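Local structure of sulfate transporter 4.1, chloroplastic (Arabidopsis thaliana, 7LHV) at residues A[470-474]-A[475-479]; A[216-219]-A[220-224]; A[157-160]-A[161-165]; A[240-243]-A[244-248]. The protein moves sulfate across the membrane together with protons, as an SLC26-family symporter that may take part in regulating sulfate assimilation. One frame throughout, in Å; residues are numbered along the deposited sequence.

Interaction 1 (A[470-474]-A[475-479]). With S1P ((2S,3R,4E)-2-amino-3-hydroxyoctadec-4-en-1-yl dihydrogen phosphate), chain C.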
loop_
_atom_site.group_PDB
_atom_site.type_symbol
_atom_site.label_atom_id
_atom_site.label_comp_id
_atom_site.label_asym_id
_atom_site.label_seq_id
_atom_site.Cartn_x
_atom_site.Cartn_y
_atom_site.Cartn_z
ATOM N N THR A 470 7.769 -5.182 19.628
ATOM C CA THR A 470 8.267 -6.524 19.912
ATOM C C THR A 470 9.050 -7.089 18.734
ATOM O O THR A 470 10.117 -7.688 18.918
ATOM C CB THR A 470 7.103 -7.444 20.273
ATOM O OG1 THR A 470 6.509 -7.004 21.501
ATOM C CG2 THR A 470 7.584 -8.872 20.439
ATOM N N ILE A 471 8.543 -6.903 17.516
ATOM C CA ILE A 471 9.220 -7.464 16.353
ATOM C C ILE A 471 10.546 -6.756 16.108
ATOM O O ILE A 471 11.554 -7.399 15.797
ATOM C CB ILE A 471 8.295 -7.409 15.124
ATOM C CG1 ILE A 471 7.275 -8.543 15.200
ATOM C CG2 ILE A 471 9.095 -7.506 13.840
ATOM C CD1 ILE A 471 6.278 -8.539 14.081
ATOM N N THR A 472 10.582 -5.429 16.259
ATOM C CA THR A 472 11.848 -4.723 16.110
ATOM C C THR A 472 12.832 -5.106 17.208
ATOM O O THR A 472 14.042 -5.159 16.961
ATOM C CB THR A 472 11.608 -3.214 16.107
ATOM O OG1 THR A 472 10.605 -2.894 15.138
ATOM C CG2 THR A 472 12.881 -2.470 15.767
ATOM N N LEU A 473 12.340 -5.387 18.412
ATOM C CA LEU A 473 13.221 -5.775 19.505
ATOM C C LEU A 473 13.839 -7.145 19.259
ATOM O O LEU A 473 15.059 -7.317 19.380
ATOM C CB LEU A 473 12.439 -5.766 20.817
ATOM C CG LEU A 473 13.191 -5.397 22.090
ATOM C CD1 LEU A 473 13.640 -3.954 22.041
ATOM C CD2 LEU A 473 12.325 -5.658 23.309
ATOM N N PHE A 474 13.018 -8.133 18.905
ATOM C CA PHE A 474 13.494 -9.508 18.806
ATOM C C PHE A 474 14.057 -9.840 17.431
ATOM O O PHE A 474 15.029 -10.593 17.328
ATOM C CB PHE A 474 12.366 -10.476 19.161
ATOM C CG PHE A 474 12.088 -10.552 20.628
ATOM C CD1 PHE A 474 12.909 -11.289 21.462
ATOM C CD2 PHE A 474 11.017 -9.874 21.178
ATOM C CE1 PHE A 474 12.661 -11.354 22.815
ATOM C CE2 PHE A 474 10.765 -9.938 22.531
ATOM C CZ PHE A 474 11.586 -10.678 23.351
ATOM N N PHE A 475 13.465 -9.302 16.376
ATOM C CA PHE A 475 13.970 -9.478 15.028
ATOM C C PHE A 475 14.738 -8.223 14.621
ATOM O O PHE A 475 14.969 -7.321 15.429
ATOM C CB PHE A 475 12.814 -9.803 14.081
ATOM C CG PHE A 475 12.021 -11.009 14.495
ATOM C CD1 PHE A 475 12.415 -12.277 14.111
ATOM C CD2 PHE A 475 10.892 -10.875 15.282
ATOM C CE1 PHE A 475 11.691 -13.386 14.499
ATOM C CE2 PHE A 475 10.167 -11.980 15.672
ATOM C CZ PHE A 475 10.567 -13.236 15.280
ATOM N N GLY A 476 15.143 -8.155 13.363
ATOM C CA GLY A 476 15.966 -7.054 12.915
ATOM C C GLY A 476 15.209 -5.741 12.848
ATOM O O GLY A 476 13.988 -5.668 12.983
ATOM N N ILE A 477 15.977 -4.668 12.656
ATOM C CA ILE A 477 15.379 -3.363 12.395
ATOM C C ILE A 477 14.607 -3.389 11.084
ATOM O O ILE A 477 13.496 -2.857 10.988
ATOM C CB ILE A 477 16.465 -2.271 12.386
ATOM C CG1 ILE A 477 16.856 -1.886 13.812
ATOM C CG2 ILE A 477 15.990 -1.049 11.623
ATOM C CD1 ILE A 477 18.190 -1.189 13.893
ATOM N N GLU A 478 15.190 -4.004 10.052
ATOM C CA GLU A 478 14.543 -4.047 8.746
ATOM C C GLU A 478 13.246 -4.844 8.788
ATOM O O GLU A 478 12.249 -4.453 8.173
ATOM C CB GLU A 478 15.507 -4.629 7.715
ATOM C CG GLU A 478 16.779 -3.816 7.565
ATOM C CD GLU A 478 17.891 -4.591 6.894
ATOM O OE1 GLU A 478 17.725 -5.811 6.689
ATOM O OE2 GLU A 478 18.929 -3.979 6.570
ATOM N N ILE A 479 13.240 -5.967 9.510
ATOM C CA ILE A 479 12.016 -6.753 9.639
ATOM C C ILE A 479 10.940 -5.951 10.357
ATOM O O ILE A 479 9.771 -5.964 9.959
ATOM C CB ILE A 479 12.304 -8.086 10.352
ATOM C CG1 ILE A 479 13.146 -8.993 9.454
ATOM C CG2 ILE A 479 11.011 -8.776 10.735
ATOM C CD1 ILE A 479 13.731 -10.183 10.172
HETATM C C1 S1P C . 14.646 -6.828 4.459
HETATM O O1 S1P C . 15.822 -7.575 4.809
HETATM C C2 S1P C . 15.056 -5.810 3.418
HETATM N N2 S1P C . 16.507 -5.582 3.394
HETATM C C3 S1P C . 14.265 -4.500 3.547
HETATM O O3 S1P C . 13.804 -4.226 2.230
HETATM C C4 S1P C . 15.083 -3.358 4.068
HETATM C C5 S1P C . 14.644 -2.132 4.297
HETATM C C6 S1P C . 13.286 -1.530 4.134
HETATM C C7 S1P C . 13.271 -0.156 3.459
HETATM C C8 S1P C . 11.941 0.568 3.583
HETATM C C9 S1P C . 11.919 1.976 3.022
HETATM C C10 S1P C . 10.624 2.725 3.281
HETATM C C11 S1P C . 10.718 3.843 4.297
HETATM C C12 S1P C . 9.612 3.827 5.321
HETATM C C13 S1P C . 9.881 4.628 6.565
HETATM C C14 S1P C . 10.121 3.778 7.785
HETATM C C15 S1P C . 9.342 4.176 9.018
HETATM C C16 S1P C . 9.560 3.283 10.222
HETATM C C17 S1P C . 8.355 2.530 10.735
HETATM P P22 S1P C . 15.551 -8.903 5.613
HETATM O O23 S1P C . 16.553 -8.959 6.770
HETATM O O24 S1P C . 14.148 -8.755 6.148
HETATM O O25 S1P C . 15.664 -10.050 4.695
#

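Interaction 2 (A[216-219]-A[220-224])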
loop_
_atom_site.group_PDB
_atom_site.type_symbol
_atom_site.label_atom_id
_atom_site.label_comp_id
_atom_site.label_asym_id
_atom_site.label_seq_id
_atom_site.Cartn_x
_atom_site.Cartn_y
_atom_site.Cartn_z
ATOM N N SER A 216 14.139 0.694 18.988
ATOM C CA SER A 216 15.466 1.153 18.601
ATOM C C SER A 216 16.210 1.751 19.785
ATOM O O SER A 216 17.422 1.567 19.917
ATOM C CB SER A 216 15.360 2.169 17.466
ATOM O OG SER A 216 14.937 1.547 16.268
ATOM N N ALA A 217 15.508 2.485 20.649
ATOM C CA ALA A 217 16.151 3.058 21.827
ATOM C C ALA A 217 16.650 1.970 22.767
ATOM O O ALA A 217 17.764 2.060 23.302
ATOM C CB ALA A 217 15.185 3.988 22.551
ATOM N N ILE A 218 15.840 0.933 22.984
ATOM C CA ILE A 218 16.283 -0.170 23.837
ATOM C C ILE A 218 17.491 -0.871 23.222
ATOM O O ILE A 218 18.449 -1.220 23.923
ATOM C CB ILE A 218 15.126 -1.149 24.101
ATOM C CG1 ILE A 218 14.073 -0.492 24.989
ATOM C CG2 ILE A 218 15.637 -2.413 24.762
ATOM C CD1 ILE A 218 12.822 -1.313 25.150
ATOM N N VAL A 219 17.464 -1.085 21.905
ATOM C CA VAL A 219 18.592 -1.722 21.229
ATOM C C VAL A 219 19.848 -0.869 21.356
ATOM O O VAL A 219 20.946 -1.387 21.584
ATOM C CB VAL A 219 18.239 -2.001 19.755
ATOM C CG1 VAL A 219 19.492 -2.307 18.955
ATOM C CG2 VAL A 219 17.261 -3.154 19.661
ATOM N N ILE A 220 19.708 0.449 21.211
ATOM C CA ILE A 220 20.853 1.348 21.323
ATOM C C ILE A 220 21.447 1.287 22.723
ATOM O O ILE A 220 22.671 1.212 22.894
ATOM C CB ILE A 220 20.439 2.783 20.949
ATOM C CG1 ILE A 220 20.205 2.903 19.445
ATOM C CG2 ILE A 220 21.492 3.768 21.390
ATOM C CD1 ILE A 220 19.424 4.131 19.056
ATOM N N GLY A 221 20.593 1.317 23.749
ATOM C CA GLY A 221 21.095 1.223 25.110
ATOM C C GLY A 221 21.803 -0.090 25.386
ATOM O O GLY A 221 22.875 -0.116 26.003
ATOM N N LEU A 222 21.219 -1.200 24.930
ATOM C CA LEU A 222 21.849 -2.497 25.146
ATOM C C LEU A 222 23.118 -2.669 24.323
ATOM O O LEU A 222 23.973 -3.477 24.692
ATOM C CB LEU A 222 20.867 -3.622 24.831
ATOM C CG LEU A 222 19.859 -3.929 25.938
ATOM C CD1 LEU A 222 19.019 -5.132 25.574
ATOM C CD2 LEU A 222 20.568 -4.153 27.261
ATOM N N SER A 223 23.257 -1.941 23.217
ATOM C CA SER A 223 24.514 -1.967 22.480
ATOM C C SER A 223 25.578 -1.136 23.181
ATOM O O SER A 223 26.758 -1.505 23.180
ATOM C CB SER A 223 24.300 -1.461 21.054
ATOM O OG SER A 223 23.512 -2.365 20.303
ATOM N N GLN A 224 25.180 -0.017 23.784
ATOM C CA GLN A 224 26.135 0.867 24.436
ATOM C C GLN A 224 26.528 0.404 25.831
ATOM O O GLN A 224 27.512 0.915 26.375
ATOM C CB GLN A 224 25.571 2.287 24.510
ATOM C CG GLN A 224 25.410 2.939 23.155
ATOM C CD GLN A 224 26.735 3.272 22.511
ATOM O OE1 GLN A 224 27.394 4.242 22.879
ATOM N NE2 GLN A 224 27.137 2.461 21.540
#

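Interaction 3 (A[157-160]-A[161-165])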
loop_
_atom_site.group_PDB
_atom_site.type_symbol
_atom_site.label_atom_id
_atom_site.label_comp_id
_atom_site.label_asym_id
_atom_site.label_seq_id
_atom_site.Cartn_x
_atom_site.Cartn_y
_atom_site.Cartn_z
ATOM N N LEU A 157 22.062 4.751 14.441
ATOM C CA LEU A 157 21.816 3.319 14.577
ATOM C C LEU A 157 21.613 2.655 13.222
ATOM O O LEU A 157 22.136 1.565 12.973
ATOM C CB LEU A 157 20.603 3.079 15.472
ATOM C CG LEU A 157 20.092 1.643 15.518
ATOM C CD1 LEU A 157 21.085 0.739 16.221
ATOM C CD2 LEU A 157 18.744 1.596 16.205
ATOM N N LEU A 158 20.848 3.293 12.334
ATOM C CA LEU A 158 20.621 2.719 11.008
ATOM C C LEU A 158 21.911 2.665 10.197
ATOM O O LEU A 158 22.170 1.683 9.489
ATOM C CB LEU A 158 19.556 3.521 10.265
ATOM C CG LEU A 158 18.182 3.558 10.928
ATOM C CD1 LEU A 158 17.243 4.460 10.153
ATOM C CD2 LEU A 158 17.614 2.162 11.044
ATOM N N VAL A 159 22.727 3.717 10.281
ATOM C CA VAL A 159 24.011 3.731 9.590
ATOM C C VAL A 159 24.900 2.612 10.108
ATOM O O VAL A 159 25.541 1.897 9.329
ATOM C CB VAL A 159 24.683 5.107 9.748
ATOM C CG1 VAL A 159 26.156 5.021 9.416
ATOM C CG2 VAL A 159 23.996 6.130 8.866
ATOM N N SER A 160 24.949 2.438 11.430
ATOM C CA SER A 160 25.730 1.347 12.001
ATOM C C SER A 160 25.212 -0.001 11.530
ATOM O O SER A 160 26.000 -0.901 11.219
ATOM C CB SER A 160 25.698 1.425 13.526
ATOM O OG SER A 160 26.258 0.259 14.100
ATOM N N ASN A 161 23.890 -0.158 11.471
ATOM C CA ASN A 161 23.299 -1.411 11.018
ATOM C C ASN A 161 23.744 -1.736 9.596
ATOM O O ASN A 161 24.219 -2.844 9.317
ATOM C CB ASN A 161 21.778 -1.322 11.108
ATOM C CG ASN A 161 21.106 -2.661 10.949
ATOM O OD1 ASN A 161 20.223 -2.830 10.110
ATOM N ND2 ASN A 161 21.519 -3.626 11.758
ATOM N N ALA A 162 23.631 -0.762 8.692
ATOM C CA ALA A 162 24.018 -0.994 7.303
ATOM C C ALA A 162 25.510 -1.288 7.178
ATOM O O ALA A 162 25.915 -2.241 6.497
ATOM C CB ALA A 162 23.631 0.210 6.444
ATOM N N LEU A 163 26.349 -0.488 7.842
ATOM C CA LEU A 163 27.789 -0.679 7.716
ATOM C C LEU A 163 28.214 -2.038 8.254
ATOM O O LEU A 163 29.004 -2.743 7.618
ATOM C CB LEU A 163 28.548 0.431 8.438
ATOM C CG LEU A 163 28.325 1.868 7.968
ATOM C CD1 LEU A 163 29.494 2.746 8.385
ATOM C CD2 LEU A 163 28.080 1.933 6.473
ATOM N N GLY A 164 27.700 -2.424 9.423
ATOM C CA GLY A 164 28.019 -3.732 9.962
ATOM C C GLY A 164 27.511 -4.862 9.096
ATOM O O GLY A 164 28.148 -5.915 9.007
ATOM N N GLY A 165 26.359 -4.669 8.450
ATOM C CA GLY A 165 25.909 -5.646 7.478
ATOM C C GLY A 165 26.791 -5.732 6.253
ATOM O O GLY A 165 26.797 -6.767 5.579
#

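Interaction 4 (A[240-243]-A[244-248])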
loop_
_atom_site.group_PDB
_atom_site.type_symbol
_atom_site.label_atom_id
_atom_site.label_comp_id
_atom_site.label_asym_id
_atom_site.label_seq_id
_atom_site.Cartn_x
_atom_site.Cartn_y
_atom_site.Cartn_z
ATOM N N VAL A 240 18.278 -10.870 21.812
ATOM C CA VAL A 240 18.712 -12.186 22.278
ATOM C C VAL A 240 20.208 -12.409 22.075
ATOM O O VAL A 240 20.882 -12.818 23.034
ATOM C CB VAL A 240 17.852 -13.286 21.634
ATOM C CG1 VAL A 240 18.361 -14.657 22.029
ATOM C CG2 VAL A 240 16.396 -13.119 22.034
ATOM N N PRO A 241 20.786 -12.185 20.885
ATOM C CA PRO A 241 22.247 -12.335 20.767
ATOM C C PRO A 241 23.030 -11.384 21.654
ATOM O O PRO A 241 24.085 -11.762 22.174
ATOM C CB PRO A 241 22.508 -12.076 19.277
ATOM C CG PRO A 241 21.327 -11.326 18.804
ATOM C CD PRO A 241 20.178 -11.865 19.583
ATOM N N ILE A 242 22.538 -10.159 21.853
ATOM C CA ILE A 242 23.245 -9.205 22.704
ATOM C C ILE A 242 23.305 -9.716 24.137
ATOM O O ILE A 242 24.363 -9.710 24.779
ATOM C CB ILE A 242 22.577 -7.820 22.632
ATOM C CG1 ILE A 242 22.724 -7.220 21.236
ATOM C CG2 ILE A 242 23.172 -6.890 23.672
ATOM C CD1 ILE A 242 21.904 -5.969 21.029
ATOM N N VAL A 243 22.166 -10.178 24.657
ATOM C CA VAL A 243 22.127 -10.672 26.029
ATOM C C VAL A 243 22.952 -11.945 26.162
ATOM O O VAL A 243 23.641 -12.153 27.169
ATOM C CB VAL A 243 20.670 -10.883 26.477
ATOM C CG1 VAL A 243 20.623 -11.496 27.864
ATOM C CG2 VAL A 243 19.918 -9.566 26.450
ATOM N N GLU A 244 22.906 -12.815 25.148
ATOM C CA GLU A 244 23.716 -14.028 25.182
ATOM C C GLU A 244 25.202 -13.697 25.226
ATOM O O GLU A 244 25.957 -14.306 25.991
ATOM C CB GLU A 244 23.399 -14.905 23.972
ATOM C CG GLU A 244 22.076 -15.644 24.064
ATOM C CD GLU A 244 21.761 -16.421 22.803
ATOM O OE1 GLU A 244 22.664 -16.564 21.952
ATOM O OE2 GLU A 244 20.615 -16.894 22.664
ATOM N N SER A 245 25.638 -12.731 24.417
ATOM C CA SER A 245 27.040 -12.336 24.423
ATOM C C SER A 245 27.438 -11.710 25.751
ATOM O O SER A 245 28.542 -11.952 26.252
ATOM C CB SER A 245 27.313 -11.367 23.281
ATOM O OG SER A 245 26.492 -10.221 23.391
ATOM N N ILE A 246 26.560 -10.887 26.328
ATOM C CA ILE A 246 26.864 -10.272 27.617
ATOM C C ILE A 246 27.034 -11.345 28.686
ATOM O O ILE A 246 27.980 -11.308 29.484
ATOM C CB ILE A 246 25.770 -9.258 27.996
ATOM C CG1 ILE A 246 25.877 -8.011 27.118
ATOM C CG2 ILE A 246 25.868 -8.888 29.464
ATOM C CD1 ILE A 246 24.655 -7.130 27.162
ATOM N N ILE A 247 26.130 -12.327 28.706
ATOM C CA ILE A 247 26.236 -13.418 29.671
ATOM C C ILE A 247 27.513 -14.214 29.438
ATOM O O ILE A 247 28.205 -14.600 30.389
ATOM C CB ILE A 247 24.986 -14.315 29.600
ATOM C CG1 ILE A 247 23.754 -13.538 30.059
ATOM C CG2 ILE A 247 25.171 -15.559 30.451
ATOM C CD1 ILE A 247 22.450 -14.199 29.693
ATOM N N ALA A 248 27.850 -14.474 28.171
ATOM C CA ALA A 248 29.054 -15.237 27.863
ATOM C C ALA A 248 30.308 -14.513 28.337
ATOM O O ALA A 248 31.217 -15.133 28.901
ATOM C CB ALA A 248 29.131 -15.510 26.363
#

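Interaction 1 (A[470-474]-A[475-479])
Ile471 CG2 links two successive helices round a tight turn: it meets Phe475 CD2 at 4.1 Å and, in the first turn of helix 477-496, Ile479 CG2 at 3.9 Å. The two isoleucine side chains cross at about a right angle, each offering the CG2 branch, which lies anti to its own backbone N. Phe475 brings its ring edge to Ile471, whose CA lies in the ring plane, while its N-H bonds Ile471 O (2.8 Å, 145° at the hydrogen). Phe475 then leaves helical geometry and Gly476 takes the N-cap position. Thr472 CG2, buried, rests 4.5 Å from Ile477 CG1; its OG1 bonds Thr468 O. Glu478 points away from the turn and reaches the bound sphingosine phosphate, while Ile479 also puts CG1 near phosphate oxygen O24. The extended glutamate sets CG 3.9 Å from S1P C4, CD 3.9 Å from S1P N2 and OE1 3.2 Å from S1P O1. Replacing the glutamate by alanine keeps CB near S1P C4 but is likely to leave the amine without a carboxylate beside it. A backbone hydrogen bond and apolar contacts hold the turn; beyond it, the amine would probably favour the carboxylate, the phosphate oxygens probably not, if both groups are charged.

Interaction 2 (A[216-219]-A[220-224])
Ser216 to Gln224 form an unbroken alpha-helical run, with the N-H groups of Ile220, Gly221 and Leu222 bonded to the carbonyls of Ser216, Ala217 and Ile218 at 2.9 to 3.0 Å. This is the middle of helix 206-229, a predicted transmembrane span of the SLC26 transporter; the i to i+4 repeat of the helix sets side chains beside carbonyls one turn back. Ile220 folds its CG1 branch back toward the preceding turn: CG1 lies anti to its own carbonyl carbon (chi1 -72°), which brings CG1 and CD1 beside Ser216 O. Its outer face is taken up by helices 153-166 and 431-443. On another face Ile218 CG2 and Leu222 CD1 come within 4.4 Å, a loose apolar contact. Val219 and Ser223 make the polar one, next to helix 239-249, where Ser223 touches Ile242. Val219 O accepts two bonds from the same residue, the backbone N-H of Ser223 at 2.9 Å and its hydroxyl. With the hydroxyl gone, as in an alanine here, Val219 O is likely to keep only the backbone bond of these two. The two donors approach from opposite faces of the carbonyl plane, Ser223 OG standing above it, 36° out of plane, at 3.0 Å from Val219 O.

Interaction 3 (A[157-160]-A[161-165])
Val159 and Leu163 form an apolar pair one turn apart on helix 153-166, a predicted membrane span packed between helices 173-194, 330-358 and 477-496, with loops covering part of it. Their side chains lie side by side and point the same way, with Val159 CG1 4.1 Å from Leu163 CG. The valine methyl CG1 stands anti to the backbone N (chi1 163°), a torsion that turns it along the helix toward the leucine. Leu163 in turn has its CB and CG against Val159 O, the same oxygen that accepts its N-H at 2.9 Å and 168°. Helix 173-194 receives both residues, Val159 on Leu181 and Leu163 on His174, Leu177 and Ala178, and Val159 also meets Ile340 of helix 330-358. Round the helix from this pair the character changes. Asn161, bonded through its N-H to Leu157 O (2.9 Å), lays its CB 3.4 Å from Leu158 O, and its first torsion, with CG anti to the backbone N, sends the amide outward. There it touches Ser237 and also Glu478 of helix 477-496, which belongs to a lipid pocket; Asn161 O receives a weak bond from Arg235, the residue that Ser160 also touches. Ala162 keeps a small methyl, its CB 3.7 Å from Leu158 O, facing Thr336. The helix therefore divides its chemistry by face: branched aliphatic groups meet mostly apolar neighbours, while the Ser160 hydroxyl and the Asn161 amide make another face polar, the amide packing beside the Glu478 carboxylate without hydrogen-bonding to it.

Interaction 4 (A[240-243]-A[244-248])
Val240 and Glu244 cross obliquely on the surface of helix 239-249, a short helix that packs against helix 206-229 of the transporter's membrane region. The glutamate chain, extended beyond CG, runs back over the preceding turn, bringing its carboxylate next to Val240 CG1 while CG passes beside Val240 O. One residue on from each, Pro241 fits the first turn of the helix, where a missing N-H costs no helical bond, and its carbonyl accepts Ser245 N at 2.9 Å. Ile242 and Ile246 lie side by side, pointing the same way, with Ile242 CG2 3.8 Å from Ile246 CD1; this is the inward face, where Ile246 meets Ile225 and Leu229. Val243 and Ile247 instead run at a slant to each other on an outer face, Val243 CG1 touching Ile247 CD1 at 3.7 Å. Beside the inward pair, Ser245 holds OG between its backbone N and carbonyl carbon (chi1 58°), a rotation that turns the hydroxyl back to the carbonyl three residues earlier. Ile242 O thereby takes two donors from the same face of its plane, Ile246 N at 2.9 Å and Ser245 OG at 2.6 Å.

Interactions 2, 3 and 4 each lie within one helix, whereas interaction 1 joins the end of helix 459-474 to the start of helix 477-496. Interaction 1 is partly buried, Thr472 and Ile477 inside, both phenylalanines on the surface. It touches the other three: Ile477 meets Leu157 and Leu158 of interaction 3, Leu473 meets Ile218 of interaction 2, and Phe474 meets Val240 of interaction 4. Interactions 2 and 3 are half buried, and Leu157 joins them by packing on Ser216 and Ile220. Interaction 4 is the most exposed, linked to interaction 2 through Ile242. Serine hydroxyls bond backbone carbonyls in interactions 2 and 4; bound lipid enters only interaction 1.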